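Local coordinates for fibronectin type III domain-containing protein (Simiduia agarivorans, PDB 6P2K) that probably hydrolyses beta-1,4-glucan chains such as xyloglucan, through the family GH74 beta-propeller module held by this chain, one part of a longer, probably secreted protein, at residues 338-342 against 343-347; 433-436 against 437-440; 623-627 against 628-632. All coordinates share one frame; numbering follows the deposited sequence.

Contact 1: 338-342 against 343-347; sequences YTPVT and GGWAR
Thr339 and Ala346 meet across a hairpin loop whose tip is a type I' turn from Thr342 to Trp345; it joins strands 336-338 and 348-351 of a four-stranded antiparallel sheet, the unit of a beta-propeller blade. Among the polar links, the hydroxyl of Thr339 makes the side-chain link across the loop: OG1 donates to Ala346 O at 2.5 Å, in the carbonyl plane and on a lone pair. A chi1 of 58° sets this oxygen between its own backbone N and carbonyl carbon, from where it also accepts a hydrogen bond from Gly348 N. The turn's own bond, Trp345 N to Thr342 O, is weak at 3.4 Å, and a water bridges Val341 O (3.0 Å) and Gly344 N. Positive phi at Gly343 and Gly344 fits this turn type.

The apolar part is a CH-pi contact. Pro340 CD stands over the five-membered ring of Trp345, 4.0 Å from its centroid and 7° off the normal, while Thr342 O lies at the edge of the indole, in its plane. NE1 of that indole donates to Asp23 O.

Charge gathers at the other end. Extended from CG to NE, the Arg347 chain runs alongside Tyr338, with its NE bridged to Asp271 and its NH2 to Glu294, which also bonds Tyr338 OH. The ring and guanidinium planes are 40° apart, and NH2 comes within 3.4 Å of Tyr338 CE1.

Contact 2: 433-436 against 437-440; sequences SNMQ and HRRG
The His437 ring turns its ND1 edge to Asn434 O, which lies close to the ring plane, and carries Arg438 CG over one face, offset toward the rim. A bend at chi3 (85°) folds the Arg438 chain back, which places its guanidinium face against His437 NE2. The guanidinium of Arg439 is met at its edge instead: Gln436 O and a water both lie near its plane. The Asn434 amide runs beside the imidazole, its plane 41° from that of the ring and its ND2 3.5 Å from His437 CE1; ND2 itself donates to Asn420 O.

Two donors of a single residue grip Asn434 O. His437 ND1 reaches it at 2.6 Å, tilted modestly from the carbonyl plane, whereas His437 N arrives from well above that plane at 3.2 Å. This second bond, repeated by Arg438 N to Met435 O at 3.1 Å, gives the i to i+3 spacing of a short 3-10 turn, set in the loop between strands 431-432 and 447-456. A leucine in place of His437 would probably leave Asn434 O with the backbone N-H as its sole donor from the turn, and Arg438 CG without the flat ring beneath it.

Beyond the turn, Arg439 bends at chi2 and chi3 and curls back, bringing NH1 to Gln436 O at 2.8 Å and, through the water, to Gln436 OE1, which also receives Lys482 NZ. Another water links Asn434 OD1, at 2.7 Å, with Arg438 NH1, at 2.9 Å.

Contact 3: 623-627 against 628-632; sequences WAYNG and TVYLM
Trp623 and Tyr630 form the close-packed end of a two-residue beta hairpin, in which strands 618-625 and 628-634 run antiparallel and are closed by a type I' turn from Tyr625 to Thr628. Tyr630 CB sits over the six-membered ring of Trp623, 3.5 Å from its centroid and 8° off the normal, a CH-pi contact. The aromatic rings themselves are nearly parallel, 22° apart, but slid so far that they barely overlap. At the indole edge, in its plane, Met632 CB comes to 3.6 Å from Trp623 CZ3. A chi1 of 78° on Trp623 turns its ring toward the neighbouring strand and under Tyr630. Behind this packing, the hydrogen-bonded pair Trp623-Tyr630 exchanges two backbone bonds, Tyr630 N to Trp623 O being the shorter at 2.7 Å.

The turn end is looser and wetter. Tyr625 CB is 4.1 Å from Tyr630 CE2, and one water joins Tyr625 O (2.9 Å) to Tyr630 OH (2.7 Å). A second water connects Asn626 O and Thr628 OG1 beside the exposed residues Asn626 and Gly627. Ala624 and Val629, a non-hydrogen-bonded pair, point to the other face of the sheet.

On the indole side, Trp623 NE1 donates to Gly700 O, and its ring rests on Ile703 of strand 702-709 and Ile723 of strand 714-723; Tyr630 and Met632 meet Leu652 of strand 648-653, the next strand of the same sheet.

Overall arrangement
The contacts follow one another along the chain without touching: the nearest atoms of contacts 1 and 2 are about 27 Å apart, and those of contacts 2 and 3 about 29 Å. Contacts 1 and 3 lie on opposite sides of the chain's centre, their own centres about 62 Å apart, while the centre of contact 2 is about 20 Å from the chain's centre. Contacts 1 and 3 both close hairpins within four-stranded antiparallel sheets; contact 2 is instead a turn in the loop joining two sheets. None includes a zinc ligand; in contact 3 the Met632 side chain is about 13 Å from a zinc ion. A glycerol lies about 4 Å from the Val341 side chain and another about 4 Å from that of Arg438, both probably from the crystallisation liquor.

Contact 1: 338-342 against 343-347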
loop_
_atom_site.group_PDB
_atom_site.type_symbol
_atom_site.label_atom_id
_atom_site.label_comp_id
_atom_site.label_asym_id
_atom_site.label_seq_id
_atom_site.Cartn_x
_atom_site.Cartn_y
_atom_site.Cartn_z
ATOM N N TYR B 338 -36.113 -35.899 19.971
ATOM C CA TYR B 338 -35.417 -36.175 21.216
ATOM C C TYR B 338 -34.670 -37.500 21.107
ATOM O O TYR B 338 -35.038 -38.383 20.327
ATOM C CB TYR B 338 -36.406 -36.242 22.378
ATOM C CG TYR B 338 -37.067 -34.934 22.752
ATOM C CD1 TYR B 338 -36.350 -33.916 23.369
ATOM C CD2 TYR B 338 -38.416 -34.724 22.502
ATOM C CE1 TYR B 338 -36.961 -32.726 23.724
ATOM C CE2 TYR B 338 -39.038 -33.540 22.860
ATOM C CZ TYR B 338 -38.303 -32.545 23.468
ATOM O OH TYR B 338 -38.911 -31.363 23.823
ATOM N N THR B 339 -33.611 -37.640 21.901
ATOM C CA THR B 339 -32.914 -38.913 21.957
ATOM C C THR B 339 -33.735 -39.923 22.760
ATOM O O THR B 339 -34.502 -39.546 23.651
ATOM C CB THR B 339 -31.528 -38.758 22.584
ATOM O OG1 THR B 339 -31.648 -38.206 23.903
ATOM C CG2 THR B 339 -30.640 -37.862 21.730
ATOM N N PRO B 340 -33.605 -41.212 22.449
ATOM C CA PRO B 340 -34.286 -42.233 23.253
ATOM C C PRO B 340 -33.781 -42.232 24.688
ATOM O O PRO B 340 -32.724 -41.682 25.009
ATOM C CB PRO B 340 -33.932 -43.546 22.543
ATOM C CG PRO B 340 -33.522 -43.147 21.160
ATOM C CD PRO B 340 -32.913 -41.786 21.283
ATOM N N VAL B 341 -34.564 -42.866 25.562
ATOM C CA VAL B 341 -34.156 -43.049 26.952
ATOM C C VAL B 341 -33.421 -44.362 27.170
ATOM O O VAL B 341 -32.785 -44.540 28.222
ATOM C CB VAL B 341 -35.378 -42.976 27.889
ATOM C CG1 VAL B 341 -36.065 -41.633 27.755
ATOM C CG2 VAL B 341 -36.351 -44.091 27.565
ATOM N N THR B 342 -33.482 -45.284 26.214
ATOM C CA THR B 342 -32.829 -46.578 26.323
ATOM C C THR B 342 -31.448 -46.543 25.672
ATOM O O THR B 342 -31.043 -45.553 25.059
ATOM C CB THR B 342 -33.685 -47.665 25.670
ATOM O OG1 THR B 342 -34.064 -47.244 24.353
ATOM C CG2 THR B 342 -34.936 -47.924 26.492
ATOM N N GLY B 343 -30.722 -47.649 25.822
ATOM C CA GLY B 343 -29.467 -47.853 25.128
ATOM C C GLY B 343 -28.285 -47.065 25.645
ATOM O O GLY B 343 -27.220 -47.102 25.019
ATOM N N GLY B 344 -28.425 -46.363 26.766
ATOM C CA GLY B 344 -27.357 -45.526 27.270
ATOM C C GLY B 344 -27.318 -44.129 26.697
ATOM O O GLY B 344 -26.329 -43.415 26.913
ATOM N N TRP B 345 -28.352 -43.716 25.971
ATOM C CA TRP B 345 -28.377 -42.379 25.395
ATOM C C TRP B 345 -28.478 -41.332 26.493
ATOM O O TRP B 345 -29.170 -41.525 27.496
ATOM C CB TRP B 345 -29.565 -42.229 24.445
ATOM C CG TRP B 345 -29.355 -42.770 23.063
ATOM C CD1 TRP B 345 -29.738 -43.993 22.595
ATOM C CD2 TRP B 345 -28.738 -42.094 21.958
ATOM N NE1 TRP B 345 -29.387 -44.126 21.272
ATOM C CE2 TRP B 345 -28.773 -42.974 20.857
ATOM C CE3 TRP B 345 -28.151 -40.834 21.795
ATOM C CZ2 TRP B 345 -28.244 -42.635 19.610
ATOM C CZ3 TRP B 345 -27.628 -40.497 20.555
ATOM C CH2 TRP B 345 -27.677 -41.396 19.481
ATOM N N ALA B 346 -27.774 -40.220 26.306
ATOM C CA ALA B 346 -28.049 -39.037 27.104
ATOM C C ALA B 346 -29.192 -38.252 26.464
ATOM O O ALA B 346 -29.619 -38.535 25.342
ATOM C CB ALA B 346 -26.797 -38.171 27.238
ATOM N N ARG B 347 -29.707 -37.264 27.191
ATOM C CA ARG B 347 -30.782 -36.441 26.655
ATOM C C ARG B 347 -30.222 -35.448 25.645
ATOM O O ARG B 347 -29.289 -34.698 25.948
ATOM C CB ARG B 347 -31.523 -35.699 27.766
ATOM C CG ARG B 347 -32.798 -35.031 27.269
ATOM C CD ARG B 347 -33.545 -34.290 28.367
ATOM N NE ARG B 347 -34.852 -33.828 27.899
ATOM C CZ ARG B 347 -35.098 -32.603 27.441
ATOM N NH1 ARG B 347 -34.123 -31.704 27.390
ATOM N NH2 ARG B 347 -36.318 -32.274 27.033
HETATM O O HOH W 1 -30.005 -45.375 28.958
#

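Contact 2: 433-436 against 437-440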
loop_
_atom_site.group_PDB
_atom_site.type_symbol
_atom_site.label_atom_id
_atom_site.label_comp_id
_atom_site.label_asym_id
_atom_site.label_seq_id
_atom_site.Cartn_x
_atom_site.Cartn_y
_atom_site.Cartn_z
ATOM N N SER B 433 -15.151 -23.619 1.189
ATOM C CA SER B 433 -15.922 -22.483 1.667
ATOM C C SER B 433 -16.756 -21.963 0.505
ATOM O O SER B 433 -16.286 -21.928 -0.633
ATOM C CB SER B 433 -15.023 -21.364 2.209
ATOM O OG SER B 433 -15.794 -20.225 2.565
ATOM N N ASN B 434 -17.999 -21.575 0.790
ATOM C CA ASN B 434 -18.824 -20.904 -0.209
ATOM C C ASN B 434 -19.262 -19.522 0.263
ATOM O O ASN B 434 -20.205 -18.949 -0.293
ATOM C CB ASN B 434 -20.030 -21.771 -0.596
ATOM C CG ASN B 434 -21.160 -21.729 0.428
ATOM O OD1 ASN B 434 -20.948 -21.479 1.613
ATOM N ND2 ASN B 434 -22.376 -21.974 -0.040
ATOM N N MET B 435 -18.574 -18.968 1.268
ATOM C CA MET B 435 -18.981 -17.690 1.844
ATOM C C MET B 435 -18.902 -16.553 0.832
ATOM O O MET B 435 -19.670 -15.589 0.927
ATOM C CB MET B 435 -18.118 -17.365 3.066
ATOM C CG MET B 435 -18.312 -18.304 4.253
ATOM S SD MET B 435 -19.995 -18.327 4.916
ATOM C CE MET B 435 -20.181 -16.627 5.451
ATOM N N GLN B 436 -17.994 -16.641 -0.145
ATOM C CA GLN B 436 -17.831 -15.549 -1.099
ATOM C C GLN B 436 -18.998 -15.419 -2.072
ATOM O O GLN B 436 -19.063 -14.417 -2.791
ATOM C CB GLN B 436 -16.516 -15.705 -1.873
ATOM C CG GLN B 436 -15.270 -15.507 -1.007
ATOM C CD GLN B 436 -14.002 -15.238 -1.814
ATOM O OE1 GLN B 436 -14.026 -15.173 -3.044
ATOM N NE2 GLN B 436 -12.884 -15.076 -1.112
ATOM N N HIS B 437 -19.923 -16.381 -2.113
ATOM C CA HIS B 437 -21.102 -16.216 -2.956
ATOM C C HIS B 437 -22.132 -15.283 -2.331
ATOM O O HIS B 437 -23.033 -14.813 -3.036
ATOM C CB HIS B 437 -21.726 -17.581 -3.277
ATOM C CG HIS B 437 -22.859 -17.977 -2.378
ATOM N ND1 HIS B 437 -22.666 -18.663 -1.195
ATOM C CD2 HIS B 437 -24.199 -17.824 -2.507
ATOM C CE1 HIS B 437 -23.836 -18.897 -0.628
ATOM N NE2 HIS B 437 -24.782 -18.397 -1.402
ATOM N N ARG B 438 -21.993 -14.977 -1.043
ATOM C CA ARG B 438 -22.892 -14.057 -0.350
ATOM C C ARG B 438 -22.310 -12.653 -0.463
ATOM O O ARG B 438 -21.437 -12.261 0.317
ATOM C CB ARG B 438 -23.076 -14.494 1.098
ATOM C CG ARG B 438 -23.143 -16.011 1.261
ATOM C CD ARG B 438 -23.643 -16.431 2.634
ATOM N NE ARG B 438 -25.101 -16.471 2.697
ATOM C CZ ARG B 438 -25.824 -17.583 2.597
ATOM N NH1 ARG B 438 -25.232 -18.758 2.418
ATOM N NH2 ARG B 438 -27.144 -17.513 2.670
ATOM N N ARG B 439 -22.796 -11.891 -1.445
ATOM C CA ARG B 439 -22.198 -10.613 -1.802
ATOM C C ARG B 439 -22.708 -9.449 -0.960
ATOM O O ARG B 439 -22.134 -8.358 -1.033
ATOM C CB ARG B 439 -22.445 -10.308 -3.287
ATOM C CG ARG B 439 -22.106 -11.454 -4.235
ATOM C CD ARG B 439 -20.654 -11.917 -4.100
ATOM N NE ARG B 439 -19.691 -10.935 -4.599
ATOM C CZ ARG B 439 -18.374 -11.118 -4.602
ATOM N NH1 ARG B 439 -17.856 -12.250 -4.135
ATOM N NH2 ARG B 439 -17.571 -10.172 -5.072
ATOM N N GLY B 440 -23.753 -9.648 -0.167
ATOM C CA GLY B 440 -24.295 -8.588 0.654
ATOM C C GLY B 440 -25.528 -7.955 0.030
ATOM O O GLY B 440 -25.765 -8.031 -1.179
HETATM O O HOH W 2 -22.646 -19.995 3.082
HETATM O O HOH W 3 -14.943 -12.472 -3.745
#

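Contact 3: 623-627 against 628-632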
loop_
_atom_site.group_PDB
_atom_site.type_symbol
_atom_site.label_atom_id
_atom_site.label_comp_id
_atom_site.label_asym_id
_atom_site.label_seq_id
_atom_site.Cartn_x
_atom_site.Cartn_y
_atom_site.Cartn_z
ATOM N N TRP B 623 -11.139 -32.543 -28.907
ATOM C CA TRP B 623 -9.785 -32.637 -28.377
ATOM C C TRP B 623 -8.884 -33.261 -29.433
ATOM O O TRP B 623 -9.352 -33.813 -30.432
ATOM C CB TRP B 623 -9.755 -33.433 -27.067
ATOM C CG TRP B 623 -9.826 -34.922 -27.228
ATOM C CD1 TRP B 623 -8.777 -35.793 -27.219
ATOM C CD2 TRP B 623 -11.007 -35.717 -27.401
ATOM N NE1 TRP B 623 -9.229 -37.081 -27.381
ATOM C CE2 TRP B 623 -10.595 -37.062 -27.494
ATOM C CE3 TRP B 623 -12.373 -35.423 -27.489
ATOM C CZ2 TRP B 623 -11.499 -38.113 -27.673
ATOM C CZ3 TRP B 623 -13.269 -36.465 -27.668
ATOM C CH2 TRP B 623 -12.826 -37.795 -27.760
ATOM N N ALA B 624 -7.577 -33.157 -29.199
ATOM C CA ALA B 624 -6.560 -33.632 -30.126
ATOM C C ALA B 624 -5.704 -34.699 -29.461
ATOM O O ALA B 624 -5.377 -34.598 -28.273
ATOM C CB ALA B 624 -5.667 -32.483 -30.607
ATOM N N TYR B 625 -5.337 -35.720 -30.233
ATOM C CA TYR B 625 -4.460 -36.773 -29.727
ATOM C C TYR B 625 -3.758 -37.437 -30.900
ATOM O O TYR B 625 -4.418 -38.021 -31.766
ATOM C CB TYR B 625 -5.244 -37.805 -28.916
ATOM C CG TYR B 625 -4.431 -39.031 -28.563
ATOM C CD1 TYR B 625 -3.291 -38.925 -27.775
ATOM C CD2 TYR B 625 -4.799 -40.291 -29.022
ATOM C CE1 TYR B 625 -2.540 -40.043 -27.451
ATOM C CE2 TYR B 625 -4.056 -41.416 -28.702
ATOM C CZ TYR B 625 -2.927 -41.285 -27.916
ATOM O OH TYR B 625 -2.183 -42.397 -27.594
ATOM N N ASN B 626 -2.425 -37.343 -30.923
ATOM C CA ASN B 626 -1.576 -38.044 -31.890
ATOM C C ASN B 626 -1.966 -37.716 -33.331
ATOM O O ASN B 626 -2.062 -38.592 -34.193
ATOM C CB ASN B 626 -1.599 -39.554 -31.643
ATOM C CG ASN B 626 -0.467 -40.273 -32.349
ATOM O OD1 ASN B 626 0.602 -39.703 -32.577
ATOM N ND2 ASN B 626 -0.698 -41.530 -32.709
ATOM N N GLY B 627 -2.186 -36.430 -33.590
ATOM C CA GLY B 627 -2.432 -35.947 -34.932
ATOM C C GLY B 627 -3.863 -36.039 -35.415
ATOM O O GLY B 627 -4.119 -35.751 -36.591
ATOM N N THR B 628 -4.799 -36.435 -34.561
ATOM C CA THR B 628 -6.208 -36.505 -34.919
ATOM C C THR B 628 -7.001 -35.586 -34.004
ATOM O O THR B 628 -6.747 -35.530 -32.797
ATOM C CB THR B 628 -6.743 -37.941 -34.813
ATOM O OG1 THR B 628 -6.078 -38.770 -35.774
ATOM C CG2 THR B 628 -8.242 -37.984 -35.074
ATOM N N VAL B 629 -7.943 -34.851 -34.584
ATOM C CA VAL B 629 -8.882 -34.038 -33.822
ATOM C C VAL B 629 -10.171 -34.834 -33.684
ATOM O O VAL B 629 -10.787 -35.218 -34.685
ATOM C CB VAL B 629 -9.133 -32.680 -34.494
ATOM C CG1 VAL B 629 -10.239 -31.933 -33.762
ATOM C CG2 VAL B 629 -7.858 -31.859 -34.505
ATOM N N TYR B 630 -10.567 -35.099 -32.446
ATOM C CA TYR B 630 -11.746 -35.897 -32.152
ATOM C C TYR B 630 -12.905 -34.989 -31.764
ATOM O O TYR B 630 -12.722 -34.014 -31.030
ATOM C CB TYR B 630 -11.456 -36.891 -31.025
ATOM C CG TYR B 630 -10.484 -37.981 -31.417
ATOM C CD1 TYR B 630 -10.919 -39.118 -32.085
ATOM C CD2 TYR B 630 -9.131 -37.866 -31.129
ATOM C CE1 TYR B 630 -10.034 -40.116 -32.451
ATOM C CE2 TYR B 630 -8.238 -38.858 -31.491
ATOM C CZ TYR B 630 -8.697 -39.982 -32.152
ATOM O OH TYR B 630 -7.817 -40.974 -32.519
ATOM N N LEU B 631 -14.094 -35.310 -32.270
ATOM C CA LEU B 631 -15.322 -34.609 -31.918
ATOM C C LEU B 631 -16.334 -35.650 -31.468
ATOM O O LEU B 631 -16.747 -36.499 -32.265
ATOM C CB LEU B 631 -15.859 -33.799 -33.102
ATOM C CG LEU B 631 -17.015 -32.834 -32.833
ATOM C CD1 LEU B 631 -16.560 -31.669 -31.960
ATOM C CD2 LEU B 631 -17.599 -32.326 -34.143
ATOM N N MET B 632 -16.726 -35.587 -30.197
ATOM C CA MET B 632 -17.518 -36.631 -29.561
ATOM C C MET B 632 -18.812 -36.042 -29.022
ATOM O O MET B 632 -18.796 -35.027 -28.314
ATOM C CB MET B 632 -16.718 -37.297 -28.439
ATOM C CG MET B 632 -17.399 -38.482 -27.785
ATOM S SD MET B 632 -18.344 -38.031 -26.310
ATOM C CE MET B 632 -17.018 -37.633 -25.172
HETATM O O HOH W 4 -5.166 -40.682 -32.677
HETATM O O HOH W 5 -3.640 -40.350 -34.931
#